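Local structure of endo-beta-N-acetylglucosaminidase F1 (Bacteroides thetaiotaomicron VPI-5482, 6TCV) at residues K153-R156 / N157-D160; L234-L237 / R238-G241; V272-Y275 / C276-N280; P444-Y447 / P448-L451. The protein probably cleaves high-mannose N-glycans of mammalian glycoproteins, acting as an endo-beta-N-acetylglucosaminidase of a human gut bacterium. The protein carries 2 engineered substitutions. One frame throughout, in Å; residues are numbered along the deposited sequence. Where two conformers were deposited one is given.

How the interactions relate
Interactions 1, 2 and 3 form a chain of neighbours, and interaction 4 stands apart. Interactions 1 and 2, with centres 11 Å apart, pack directly: Asp-160 CB lies 3.3 Å from Arg-240 O, and Ala-158 CB 3.7 Å from Arg-239 O. Interaction 2 reaches interaction 3, 16 Å from it between centres, through Gln-235 NE2, which hydrogen-bonds Asn-280 O at 3.0 Å and so ties two helix ends together. Interaction 4, at the C-terminus, comes no nearer to interaction 2 than about 8 Å between nearest atoms. In interaction 3 the side chain of Tyr-275 is about 12 Å from a bound mannose, too far to touch the glycan.

Interaction 1. Residues K153-R156 / N157-D160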
loop_
_atom_site.group_PDB
_atom_site.type_symbol
_atom_site.label_atom_id
_atom_site.label_comp_id
_atom_site.label_asym_id
_atom_site.label_seq_id
_atom_site.Cartn_x
_atom_site.Cartn_y
_atom_site.Cartn_z
ATOM N N LYS A 153 10.430 5.120 -9.139
ATOM C CA LYS A 153 10.843 5.913 -7.989
ATOM C C LYS A 153 12.246 5.530 -7.537
ATOM O O LYS A 153 12.574 4.343 -7.477
ATOM C CB LYS A 153 9.895 5.635 -6.814
ATOM C CG LYS A 153 8.424 5.687 -7.223
ATOM C CD LYS A 153 7.420 5.213 -6.170
ATOM C CE LYS A 153 7.801 5.494 -4.746
ATOM N NZ LYS A 153 6.820 4.740 -3.881
ATOM N N ASP A 154 13.100 6.510 -7.312
ATOM C CA ASP A 154 14.439 6.253 -6.778
ATOM C C ASP A 154 14.372 6.191 -5.263
ATOM O O ASP A 154 14.135 7.214 -4.610
ATOM C CB ASP A 154 15.398 7.309 -7.307
ATOM C CG ASP A 154 16.834 7.143 -6.829
ATOM O OD1 ASP A 154 17.162 6.152 -6.175
ATOM O OD2 ASP A 154 17.664 7.986 -7.255
ATOM N N MET A 155 14.641 5.011 -4.689
ATOM C CA MET A 155 14.569 4.818 -3.264
ATOM C C MET A 155 15.925 4.555 -2.629
ATOM O O MET A 155 16.004 4.087 -1.482
ATOM C CB MET A 155 13.583 3.699 -2.897
ATOM C CG MET A 155 12.151 3.891 -3.397
ATOM S SD MET A 155 11.379 5.278 -2.599
ATOM C CE MET A 155 11.072 4.898 -0.885
ATOM N N ARG A 156 16.997 4.866 -3.330
ATOM C CA ARG A 156 18.329 4.490 -2.855
ATOM C C ARG A 156 18.652 5.163 -1.534
ATOM O O ARG A 156 19.408 4.615 -0.721
ATOM C CB ARG A 156 19.373 4.820 -3.900
ATOM C CG ARG A 156 19.405 3.858 -5.038
ATOM C CD ARG A 156 20.369 4.264 -6.052
ATOM N NE ARG A 156 20.065 5.515 -6.729
ATOM C CZ ARG A 156 20.846 6.141 -7.551
ATOM N NH1 ARG A 156 22.052 5.660 -7.795
ATOM N NH2 ARG A 156 20.411 7.250 -8.142
ATOM N N ASN A 157 18.152 6.380 -1.335
ATOM C CA ASN A 157 18.394 7.124 -0.097
ATOM C C ASN A 157 17.339 6.919 0.994
ATOM O O ASN A 157 17.341 7.713 1.951
ATOM C CB ASN A 157 18.722 8.602 -0.360
ATOM C CG ASN A 157 19.990 8.758 -1.202
ATOM O OD1 ASN A 157 20.909 7.978 -1.041
ATOM N ND2 ASN A 157 20.099 9.834 -1.958
ATOM N N ALA A 158 16.273 6.213 0.716
ATOM C CA ALA A 158 15.165 5.929 1.649
ATOM C C ALA A 158 15.086 4.424 1.887
ATOM O O ALA A 158 14.065 3.838 1.539
ATOM C CB ALA A 158 13.863 6.502 1.144
ATOM N N GLY A 159 16.198 3.786 2.176
ATOM C CA GLY A 159 16.368 2.353 2.278
ATOM C C GLY A 159 16.215 1.677 3.616
ATOM O O GLY A 159 16.490 0.477 3.688
ATOM N N ASP A 160 15.874 2.390 4.686
ATOM C CA ASP A 160 16.008 1.780 5.996
ATOM C C ASP A 160 15.024 0.637 6.221
ATOM O O ASP A 160 15.298 -0.229 7.058
ATOM C CB ASP A 160 15.827 2.836 7.074
ATOM C CG ASP A 160 16.969 3.803 7.205
ATOM O OD1 ASP A 160 17.973 3.749 6.467
ATOM O OD2 ASP A 160 16.885 4.634 8.103
HETATM O O HOH W 1 15.938 7.914 -2.427
HETATM O O HOH W 2 19.178 4.449 2.137
#
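Met-155 and Ala-158 mark the two ends of a type I beta turn and meet both through the backbone and through their side chains. Ala-158 N donates to Met-155 O at 3.1 Å, arriving from above the carbonyl plane. The Met-155 chain folds at both chi2 (-66°) and chi3 (-70°), which brings its CE to 3.8 Å from Ala-158 CB; a flexible thioether can curl this way, and a lone methyl leaves it room. The start of the turn is held just as closely. Asp-154 OD1 accepts Arg-156 N at 3.1 Å and Arg-156 NE at 3.0 Å from opposite faces of the carboxylate plane, while OD2 takes Arg-156 NH2 at 3.0 Å in a side-on salt bridge. Both oxygens lie close to the guanidinium plane, one to each nitrogen, which fixes the rotation of the two groups. On the solvent side two waters bridge backbone groups: one, 2.9 Å from Asp-154 O, also accepts from Asn-157 N, and the second joins Arg-156 O to Gly-159 N. Asn-157, with its polar amide, suits this exposed flank. An Asx turn at Asp-154 running into a type I turn thus carries the chain out of strand 147-154.

Interaction 2. Residues L234-L237 / R238-G241; sequences LQPL and RRRG
A Schellman motif ends the short helix 235-238: Val-242 N reaches back to Leu-237 O, and Gly-241 N returns to Arg-238 O at 3.0 Å. Gly-241 has a phi of 96°, a value that glycine adopts with ease because it has no CB to press on the preceding carbonyl. Within the helix, Arg-239 N donates to Gln-235 O at 2.9 Å. Gln-235 and Arg-238 run side by side. Gln-235 bends at chi2 (-55°), presenting OE1 in the guanidinium plane of Arg-238, and Arg-238 NH1 donates to it at 2.9 Å on a lone pair in the carbonyl plane. The amide and guanidinium planes stand 62° apart, so the two groups meet at an edge. Arg-238 NE is held by a salt bridge with Asp-282, while Gln-235 NE2 bonds Asn-280 O and Asn-230 OD1, so the amide is fixed at both ends. Arg-239 instead lays one guanidinium face over Pro-236 CA, 3.7 Å above the plane and toward its rim, the side chains crossing obliquely; proline gives the long chain a rigid, apolar rest. Leu-237, buried, and the Arg-238 chain both lean on Val-244, seating the helix against strand 243-249, while Leu-234 packs on the loop at Pro-181.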
loop_
_atom_site.group_PDB
_atom_site.type_symbol
_atom_site.label_atom_id
_atom_site.label_comp_id
_atom_site.label_asym_id
_atom_site.label_seq_id
_atom_site.Cartn_x
_atom_site.Cartn_y
_atom_site.Cartn_z
ATOM N N LEU A 234 4.499 12.129 10.478
ATOM C CA LEU A 234 4.353 11.077 9.468
ATOM C C LEU A 234 5.532 11.051 8.502
ATOM O O LEU A 234 6.119 9.996 8.252
ATOM C CB LEU A 234 3.065 11.257 8.643
ATOM C CG LEU A 234 1.805 11.298 9.461
ATOM C CD1 LEU A 234 0.617 11.514 8.520
ATOM C CD2 LEU A 234 1.588 10.040 10.240
ATOM N N GLN A 235 5.955 12.195 8.010
ATOM C CA GLN A 235 7.044 12.235 7.033
ATOM C C GLN A 235 8.356 11.676 7.563
ATOM O O GLN A 235 9.136 11.139 6.741
ATOM C CB GLN A 235 7.214 13.652 6.470
ATOM C CG GLN A 235 5.981 14.163 5.709
ATOM C CD GLN A 235 5.489 13.297 4.569
ATOM O OE1 GLN A 235 6.290 12.725 3.851
ATOM N NE2 GLN A 235 4.183 13.110 4.455
ATOM N N PRO A 236 8.681 11.737 8.874
ATOM C CA PRO A 236 9.947 11.103 9.314
ATOM C C PRO A 236 9.979 9.619 9.003
ATOM O O PRO A 236 11.056 9.050 8.815
ATOM C CB PRO A 236 9.989 11.378 10.825
ATOM C CG PRO A 236 9.154 12.640 10.981
ATOM C CD PRO A 236 8.040 12.492 9.964
ATOM N N LEU A 237 8.832 8.960 8.967
ATOM C CA LEU A 237 8.775 7.565 8.570
ATOM C C LEU A 237 9.042 7.390 7.087
ATOM O O LEU A 237 9.781 6.489 6.670
ATOM C CB LEU A 237 7.447 6.959 8.920
ATOM C CG LEU A 237 6.962 7.088 10.358
ATOM C CD1 LEU A 237 5.594 6.431 10.516
ATOM C CD2 LEU A 237 8.012 6.464 11.261
ATOM N N ARG A 238 8.449 8.260 6.270
ATOM C CA ARG A 238 8.598 8.162 4.808
ATOM C C ARG A 238 10.021 8.426 4.388
ATOM O O ARG A 238 10.518 7.795 3.448
ATOM C CB ARG A 238 7.624 9.117 4.110
ATOM C CG ARG A 238 6.195 8.731 4.426
ATOM C CD ARG A 238 5.181 9.549 3.607
ATOM N NE ARG A 238 5.261 9.186 2.205
ATOM C CZ ARG A 238 5.792 9.912 1.250
ATOM N NH1 ARG A 238 6.321 11.103 1.461
ATOM N NH2 ARG A 238 5.807 9.421 0.006
ATOM N N ARG A 239 10.722 9.319 5.057
ATOM C CA ARG A 239 12.128 9.591 4.762
ATOM C C ARG A 239 12.983 8.345 4.921
ATOM O O ARG A 239 14.075 8.282 4.326
ATOM C CB ARG A 239 12.681 10.736 5.587
ATOM C CG ARG A 239 12.109 12.049 5.279
ATOM C CD ARG A 239 12.937 13.185 5.896
ATOM N NE ARG A 239 13.047 13.207 7.355
ATOM C CZ ARG A 239 12.219 13.867 8.168
ATOM N NH1 ARG A 239 11.230 14.587 7.656
ATOM N NH2 ARG A 239 12.421 13.862 9.480
ATOM N N ARG A 240 12.579 7.428 5.804
ATOM C CA ARG A 240 13.312 6.190 6.061
ATOM C C ARG A 240 12.770 5.039 5.234
ATOM O O ARG A 240 13.211 3.889 5.396
ATOM C CB ARG A 240 13.274 5.815 7.543
ATOM C CG ARG A 240 14.014 6.812 8.404
ATOM C CD ARG A 240 13.865 6.483 9.880
ATOM N NE ARG A 240 14.561 7.486 10.678
ATOM C CZ ARG A 240 15.558 7.262 11.521
ATOM N NH1 ARG A 240 16.025 6.081 11.753
ATOM N NH2 ARG A 240 16.041 8.291 12.190
ATOM N N GLY A 241 11.856 5.300 4.308
ATOM C CA GLY A 241 11.425 4.281 3.379
ATOM C C GLY A 241 10.164 3.568 3.775
ATOM O O GLY A 241 9.736 2.660 3.051
#

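Interaction 3. Residues V272-Y275 / C276-N280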
loop_
_atom_site.group_PDB
_atom_site.type_symbol
_atom_site.label_atom_id
_atom_site.label_comp_id
_atom_site.label_asym_id
_atom_site.label_seq_id
_atom_site.Cartn_x
_atom_site.Cartn_y
_atom_site.Cartn_z
ATOM N N VAL A 272 -10.188 10.100 -1.982
ATOM C CA VAL A 272 -9.112 9.412 -1.288
ATOM C C VAL A 272 -7.768 9.724 -1.944
ATOM O O VAL A 272 -6.780 9.994 -1.248
ATOM C CB VAL A 272 -9.402 7.910 -1.253
ATOM C CG1 VAL A 272 -8.173 7.095 -0.814
ATOM C CG2 VAL A 272 -10.576 7.607 -0.344
ATOM N N ALA A 273 -7.687 9.678 -3.276
ATOM C CA ALA A 273 -6.448 9.997 -3.948
ATOM C C ALA A 273 -6.032 11.414 -3.637
ATOM O O ALA A 273 -4.836 11.709 -3.523
ATOM C CB ALA A 273 -6.593 9.759 -5.453
ATOM N N GLN A 274 -6.996 12.356 -3.574
ATOM C CA GLN A 274 -6.657 13.744 -3.272
ATOM C C GLN A 274 -6.059 13.850 -1.883
ATOM O O GLN A 274 -5.092 14.598 -1.689
ATOM C CB GLN A 274 -7.935 14.587 -3.392
ATOM C CG GLN A 274 -7.657 16.074 -3.302
ATOM C CD GLN A 274 -7.531 16.604 -1.919
ATOM O OE1 GLN A 274 -8.219 16.156 -1.021
ATOM N NE2 GLN A 274 -6.655 17.605 -1.743
ATOM N N TYR A 275 -6.613 13.132 -0.916
ATOM C CA TYR A 275 -6.010 13.116 0.429
ATOM C C TYR A 275 -4.570 12.608 0.372
ATOM O O TYR A 275 -3.671 13.163 1.009
ATOM C CB TYR A 275 -6.823 12.231 1.408
ATOM C CG TYR A 275 -7.871 12.965 2.184
ATOM C CD1 TYR A 275 -9.050 13.333 1.595
ATOM C CD2 TYR A 275 -7.674 13.248 3.539
ATOM C CE1 TYR A 275 -10.021 14.035 2.311
ATOM C CE2 TYR A 275 -8.612 13.918 4.249
ATOM C CZ TYR A 275 -9.773 14.291 3.635
ATOM O OH TYR A 275 -10.766 14.985 4.342
ATOM N N CYS A 276 -4.327 11.537 -0.384
ATOM C CA CYS A 276 -2.988 10.953 -0.423
ATOM C C CYS A 276 -2.020 11.879 -1.106
ATOM O O CYS A 276 -0.821 11.882 -0.760
ATOM C CB CYS A 276 -3.053 9.563 -1.100
ATOM S SG CYS A 276 -3.873 8.306 -0.111
ATOM N N LYS A 277 -2.465 12.656 -2.075
ATOM C CA LYS A 277 -1.614 13.638 -2.713
ATOM C C LYS A 277 -1.362 14.823 -1.776
ATOM O O LYS A 277 -0.217 15.243 -1.557
ATOM C CB LYS A 277 -2.280 14.118 -4.014
ATOM C CG LYS A 277 -1.424 15.109 -4.790
ATOM C CD LYS A 277 -2.167 15.575 -6.024
ATOM C CE LYS A 277 -1.656 16.900 -6.547
ATOM N NZ LYS A 277 -0.386 16.645 -7.241
ATOM N N ALA A 278 -2.407 15.386 -1.198
ATOM C CA ALA A 278 -2.265 16.607 -0.395
ATOM C C ALA A 278 -1.393 16.385 0.815
ATOM O O ALA A 278 -0.646 17.288 1.213
ATOM C CB ALA A 278 -3.662 17.108 0.024
ATOM N N TYR A 279 -1.491 15.224 1.436
ATOM C CA TYR A 279 -0.757 14.935 2.662
ATOM C C TYR A 279 0.488 14.089 2.407
ATOM O O TYR A 279 1.162 13.685 3.361
ATOM C CB TYR A 279 -1.635 14.327 3.733
ATOM C CG TYR A 279 -2.774 15.243 4.162
ATOM C CD1 TYR A 279 -2.496 16.421 4.873
ATOM C CD2 TYR A 279 -4.095 14.998 3.841
ATOM C CE1 TYR A 279 -3.512 17.261 5.306
ATOM C CE2 TYR A 279 -5.135 15.877 4.277
ATOM C CZ TYR A 279 -4.814 16.985 4.982
ATOM O OH TYR A 279 -5.834 17.813 5.402
ATOM N N ASN A 280 0.818 13.855 1.141
ATOM C CA ASN A 280 2.046 13.144 0.756
ATOM C C ASN A 280 2.111 11.785 1.465
ATOM O O ASN A 280 3.038 11.492 2.246
ATOM C CB ASN A 280 3.278 14.028 0.986
ATOM C CG ASN A 280 4.518 13.574 0.227
ATOM O OD1 ASN A 280 4.487 12.765 -0.706
ATOM N ND2 ASN A 280 5.655 14.174 0.614
#
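Tyr-275 and Tyr-279, one helical turn apart, point the same way and lie side by side, their ring planes inclined at 45° and their centroids 5.8 Å apart. The closest approach is between Tyr-275 CD2 and Tyr-279 CE2, at 3.7 Å, so the rings meet obliquely. Tyr-279 also reaches back over the backbone: its CG sits anti to the carbonyl carbon (chi1 -61°), which places CD2 3.4 Å from Tyr-275 O. That same oxygen accepts Tyr-279 N at 3.0 Å, so one carbonyl both closes the last regular turn and meets the aromatic side chain. Broad rings suit this partly exposed flank, since they can cover apolar neighbours while their hydroxyls lie at the far ends.

On another side of the helix Gln-274 bends at chi2 (-83°) and turns its amide toward the next turn, where NE2 lies 3.5 Å from Ala-278 CB; the small methyl leaves space for it. Lys-277 instead leads its chain away, as befits an exposed charged residue. Beyond Ala-278 the helix stops in a Schellman motif: Leu-281 N bonds Cys-276 O, and Asn-280, at positive phi, donates its N to Lys-277 O at 3.2 Å; asparagine tolerates that backbone shape better than most residues.

Helix 262-278 links strands 243-249 and 283-287 in a beta-alpha-beta unit of what is consistent with a glycoside hydrolase beta/alpha barrel. Val-272 packs on Val-284 and Tyr-286 of the second strand, Tyr-275 on Val-217 of strand 214-218, and Tyr-279 on Gln-224 and Leu-227 of helix 221-228.

Interaction 4. Residues P444-Y447 / P448-L451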
loop_
_atom_site.group_PDB
_atom_site.type_symbol
_atom_site.label_atom_id
_atom_site.label_comp_id
_atom_site.label_asym_id
_atom_site.label_seq_id
_atom_site.Cartn_x
_atom_site.Cartn_y
_atom_site.Cartn_z
ATOM N N PRO A 444 11.458 11.483 20.969
ATOM C CA PRO A 444 11.716 10.082 21.335
ATOM C C PRO A 444 11.978 9.951 22.830
ATOM O O PRO A 444 12.852 10.637 23.377
ATOM C CB PRO A 444 12.992 9.740 20.549
ATOM C CG PRO A 444 13.226 10.866 19.642
ATOM C CD PRO A 444 12.501 12.056 20.109
ATOM N N TYR A 445 11.227 9.091 23.489
ATOM C CA TYR A 445 11.370 8.803 24.913
ATOM C C TYR A 445 12.046 7.462 25.141
ATOM O O TYR A 445 11.962 6.555 24.316
ATOM C CB TYR A 445 10.032 8.817 25.619
ATOM C CG TYR A 445 9.420 10.187 25.696
ATOM C CD1 TYR A 445 9.851 11.114 26.643
ATOM C CD2 TYR A 445 8.455 10.596 24.801
ATOM C CE1 TYR A 445 9.276 12.390 26.706
ATOM C CE2 TYR A 445 7.873 11.836 24.885
ATOM C CZ TYR A 445 8.311 12.737 25.788
ATOM O OH TYR A 445 7.743 14.003 25.854
ATOM N N LYS A 446 12.662 7.327 26.323
ATOM C CA LYS A 446 13.407 6.109 26.628
ATOM C C LYS A 446 12.440 5.006 27.057
ATOM O O LYS A 446 11.605 5.197 27.941
ATOM C CB LYS A 446 14.351 6.380 27.796
ATOM C CG LYS A 446 15.330 5.250 28.019
ATOM C CD LYS A 446 16.346 5.614 29.147
ATOM C CE LYS A 446 17.183 4.432 29.573
ATOM N NZ LYS A 446 18.596 4.941 29.869
ATOM N N TYR A 447 12.544 3.847 26.378
ATOM C CA TYR A 447 11.786 2.649 26.724
ATOM C C TYR A 447 12.645 1.734 27.563
ATOM O O TYR A 447 13.761 1.414 27.129
ATOM C CB TYR A 447 11.310 1.924 25.453
ATOM C CG TYR A 447 10.483 0.720 25.828
ATOM C CD1 TYR A 447 9.132 0.832 26.006
ATOM C CD2 TYR A 447 11.090 -0.511 26.055
ATOM C CE1 TYR A 447 8.374 -0.257 26.473
ATOM C CE2 TYR A 447 10.333 -1.586 26.501
ATOM C CZ TYR A 447 8.988 -1.445 26.681
ATOM O OH TYR A 447 8.253 -2.532 27.148
ATOM N N PRO A 448 12.179 1.239 28.731
ATOM C CA PRO A 448 10.839 1.457 29.279
ATOM C C PRO A 448 10.734 2.562 30.314
ATOM O O PRO A 448 9.626 2.831 30.832
ATOM C CB PRO A 448 10.569 0.133 30.016
ATOM C CG PRO A 448 11.926 -0.269 30.573
ATOM C CD PRO A 448 12.933 0.220 29.482
ATOM N N ASP A 449 11.853 3.205 30.608
ATOM C CA ASP A 449 11.939 4.074 31.787
ATOM C C ASP A 449 10.892 5.187 31.792
ATOM O O ASP A 449 10.379 5.554 32.863
ATOM C CB ASP A 449 13.334 4.717 31.831
ATOM C CG ASP A 449 14.449 3.708 31.903
ATOM O OD1 ASP A 449 14.505 2.815 31.059
ATOM O OD2 ASP A 449 15.366 3.865 32.736
ATOM N N ASP A 450 10.601 5.779 30.623
ATOM C CA ASP A 450 9.727 6.957 30.492
ATOM C C ASP A 450 8.244 6.642 30.284
ATOM O O ASP A 450 7.454 7.573 30.079
ATOM C CB ASP A 450 10.220 7.869 29.357
ATOM C CG ASP A 450 11.540 8.537 29.638
ATOM O OD1 ASP A 450 11.957 8.619 30.808
ATOM O OD2 ASP A 450 12.173 9.031 28.678
ATOM N N LEU A 451 7.841 5.382 30.328
ATOM C CA LEU A 451 6.451 5.017 30.151
ATOM C C LEU A 451 5.450 5.618 31.134
ATOM O O LEU A 451 4.333 5.924 30.691
ATOM C CB LEU A 451 6.330 3.485 30.198
ATOM C CG LEU A 451 6.772 2.672 28.987
ATOM C CD1 LEU A 451 6.840 1.216 29.363
ATOM C CD2 LEU A 451 5.787 2.876 27.859
#
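Tyr-445 meets Asp-450 where the C-terminal tail folds back on strand 445-446 through a cis Tyr-447–Pro-448 peptide and a type I turn from Pro-448 to Leu-451. That strand pairs antiparallel with strand 435-436, whose Phe-436 packs against Tyr-447, Asp-450 and Leu-451. The carboxylate comes to the Tyr-445 ring's edge, near its plane, with Asp-450 OD2 3.7 Å from Tyr-445 CD1 and the two planes 83° apart. The phenol hydroxyl is occupied elsewhere, by Asp-441.

Lys-446 is gripped twice by one residue. Its N donates to Asp-450 OD2 at 2.9 Å, from above the carboxylate plane, and its O accepts Asp-450 N, also at 2.9 Å. A short acid suits this place because its carboxylate can reach back to the strand while its own amide closes the loop. The aliphatic part of the lysine runs obliquely across Asp-449, where CE lies 3.5 Å from OD1; NZ stays 4.5 Å from Asp-449 OD2, beyond a salt bridge.

Tyr-447 turns its ring over the tail, with CG anti to the backbone N (chi1 -178°). Pro-448 crosses at about a right angle and sets its CB over the ring centre, 3.9 Å from the centroid, a CH-pi contact well suited to an aromatic preceding a cis proline. At the chain's last residue, Leu-451 CD1 approaches Tyr-447 CE1 to 3.6 Å.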